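Local structure of member of s1p family of ribosomal proteins (Pyrococcus furiosus, 5YH1) at residues E258-E263 and E277-I282. The protein is a DHH-family protein whose DHH domain, the part in this chain, binds manganese and may act as an exonuclease. Residues are numbered along the deposited sequence; the frame is centred on the assembly and turned at random.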
loop_
_atom_site.group_PDB
_atom_site.type_symbol
_atom_site.label_atom_id
_atom_site.label_comp_id
_atom_site.label_asym_id
_atom_site.label_seq_id
_atom_site.Cartn_x
_atom_site.Cartn_y
_atom_site.Cartn_z
ATOM N N GLU A 258 24.778 6.393 -4.717
ATOM C CA GLU A 258 24.411 5.031 -4.310
ATOM C C GLU A 258 23.560 5.052 -3.049
ATOM O O GLU A 258 22.621 4.265 -2.919
ATOM C CB GLU A 258 25.643 4.152 -4.105
ATOM C CG GLU A 258 26.404 3.833 -5.393
ATOM C CD GLU A 258 25.737 2.785 -6.275
ATOM O OE1 GLU A 258 24.693 2.212 -5.906
ATOM O OE2 GLU A 258 26.274 2.524 -7.363
ATOM N N VAL A 259 23.883 5.954 -2.130
ATOM C CA VAL A 259 23.097 6.125 -0.917
ATOM C C VAL A 259 21.673 6.594 -1.224
ATOM O O VAL A 259 20.713 6.054 -0.671
ATOM C CB VAL A 259 23.779 7.074 0.083
ATOM C CG1 VAL A 259 22.829 7.469 1.200
ATOM C CG2 VAL A 259 25.022 6.417 0.674
ATOM N N ILE A 260 21.531 7.577 -2.107
ATOM C CA ILE A 260 20.197 8.088 -2.462
ATOM C C ILE A 260 19.316 6.989 -3.059
ATOM O O ILE A 260 18.167 6.813 -2.632
ATOM C CB ILE A 260 20.271 9.281 -3.426
ATOM C CG1 ILE A 260 20.849 10.502 -2.698
ATOM C CG2 ILE A 260 18.886 9.612 -3.969
ATOM C CD1 ILE A 260 21.314 11.608 -3.620
ATOM N N ASP A 261 19.855 6.252 -4.027
ATOM C CA ASP A 261 19.095 5.199 -4.708
ATOM C C ASP A 261 18.712 4.058 -3.748
ATOM O O ASP A 261 17.669 3.427 -3.919
ATOM C CB ASP A 261 19.869 4.640 -5.910
ATOM C CG ASP A 261 20.045 5.664 -7.041
ATOM O OD1 ASP A 261 19.249 6.620 -7.161
ATOM O OD2 ASP A 261 20.990 5.505 -7.830
ATOM N N HIS A 262 19.560 3.805 -2.750
ATOM C CA HIS A 262 19.293 2.781 -1.744
ATOM C C HIS A 262 18.190 3.255 -0.794
ATOM O O HIS A 262 17.158 2.613 -0.674
ATOM C CB HIS A 262 20.578 2.444 -0.976
ATOM C CG HIS A 262 20.388 1.465 0.136
ATOM N ND1 HIS A 262 20.041 1.847 1.414
ATOM C CD2 HIS A 262 20.527 0.119 0.170
ATOM C CE1 HIS A 262 19.966 0.777 2.185
ATOM N NE2 HIS A 262 20.253 -0.283 1.452
ATOM N N GLU A 263 18.400 4.397 -0.149
ATOM C CA GLU A 263 17.394 4.937 0.756
ATOM C C GLU A 263 16.030 5.141 0.071
ATOM O O GLU A 263 14.988 4.827 0.657
ATOM C CB GLU A 263 17.866 6.239 1.425
ATOM C CG GLU A 263 19.129 6.105 2.269
ATOM C CD GLU A 263 19.040 5.026 3.343
ATOM O OE1 GLU A 263 19.478 3.881 3.086
ATOM O OE2 GLU A 263 18.545 5.323 4.451
ATOM N N GLU A 277 17.961 16.242 1.851
ATOM C CA GLU A 277 18.709 17.502 1.878
ATOM C C GLU A 277 20.077 17.343 2.545
ATOM O O GLU A 277 21.041 18.019 2.161
ATOM C CB GLU A 277 17.946 18.606 2.621
ATOM C CG GLU A 277 16.586 18.960 2.043
ATOM C CD GLU A 277 15.446 18.135 2.625
ATOM O OE1 GLU A 277 15.700 17.145 3.341
ATOM O OE2 GLU A 277 14.282 18.474 2.349
ATOM N N GLU A 278 20.141 16.475 3.554
ATOM C CA GLU A 278 21.376 16.220 4.282
ATOM C C GLU A 278 22.331 15.415 3.428
ATOM O O GLU A 278 23.529 15.706 3.374
ATOM C CB GLU A 278 21.100 15.459 5.582
ATOM C CG GLU A 278 20.122 16.137 6.535
ATOM C CD GLU A 278 20.622 17.463 7.066
ATOM O OE1 GLU A 278 21.796 17.819 6.841
ATOM O OE2 GLU A 278 19.835 18.158 7.726
ATOM N N ILE A 279 21.799 14.411 2.747
ATOM C CA ILE A 279 22.604 13.582 1.864
ATOM C C ILE A 279 23.160 14.415 0.697
ATOM O O ILE A 279 24.307 14.225 0.290
ATOM C CB ILE A 279 21.791 12.386 1.351
ATOM C CG1 ILE A 279 21.429 11.463 2.525
ATOM C CG2 ILE A 279 22.565 11.603 0.295
ATOM C CD1 ILE A 279 20.324 10.475 2.201
ATOM N N LEU A 280 22.354 15.349 0.189
ATOM C CA LEU A 280 22.747 16.191 -0.945
ATOM C C LEU A 280 23.652 17.373 -0.569
ATOM O O LEU A 280 24.086 18.121 -1.457
ATOM C CB LEU A 280 21.503 16.740 -1.645
ATOM C CG LEU A 280 20.701 15.744 -2.464
ATOM C CD1 LEU A 280 19.436 16.425 -2.947
ATOM C CD2 LEU A 280 21.506 15.181 -3.631
ATOM N N LEU A 281 23.897 17.544 0.733
ATOM C CA LEU A 281 24.774 18.575 1.282
ATOM C C LEU A 281 24.255 19.978 0.987
ATOM O O LEU A 281 24.996 20.811 0.496
ATOM C CB LEU A 281 26.219 18.411 0.775
ATOM C CG LEU A 281 27.315 19.132 1.591
ATOM C CD1 LEU A 281 27.682 18.327 2.816
ATOM C CD2 LEU A 281 28.569 19.381 0.767
ATOM N N ILE A 282 22.980 20.244 1.264
ATOM C CA ILE A 282 22.460 21.599 1.058
ATOM C C ILE A 282 22.059 22.298 2.338
ATOM O O ILE A 282 21.537 23.405 2.297
ATOM C CB ILE A 282 21.301 21.655 0.043
ATOM C CG1 ILE A 282 20.064 20.928 0.565
ATOM C CG2 ILE A 282 21.740 21.071 -1.293
ATOM C CD1 ILE A 282 18.811 21.280 -0.208
#
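I279 meets both V259 and I260, using a different branch for each. Its CG2 lies 3.6 Å from I260 CG1, and the two isoleucines run past each other in opposite directions. That branch stands trans to the I279 backbone N (chi1 -65° for CG1), while CG1 turns beside the N and carries CD1 over to V259. I260 reaches one residue further: its extended CG1-CD1 arm (chi2 164°) sets CD1 3.6 Å from L280 CD2, with the two side chains nearly perpendicular. This isoleucine-isoleucine-leucine cluster is the tight part, buried and wholly apolar. T66 and T70 of helix 66-86 touch I260 and L280 respectively, and L221 and I224 of helix 221-229 pack on L280.

The V259 side is slacker, resting on a single, longer approach of V259 CG1 to I279 CD1 at 4.0 Å. Beyond it the character turns polar without opening to solvent: H262 ND1 donates to buried E263 OE1 (2.7 Å); the oxygen lies in the imidazole plane, though the bond bends at the hydrogen (146°). OE2 of E263 forms a salt bridge with R150 of a second subunit, so this edge continues into the subunit interface. On the outer side of helix 250-267, partly exposed E258 and D261 take no part in the contact; E258 pairs with K345 in a salt bridge and D261 hydrogen-bonds T66.

L281, with positive phi, ends the short helix in a Schellman motif, its N bonded to E278 O and I282 N to E277 O. Within the DHH domain, helix 250-267 thus packs on the C-terminal end of short helix 276-279 and on L280 of the Schellman turn that closes it, with the I260 side chain about 12 Å from the bound manganese ion.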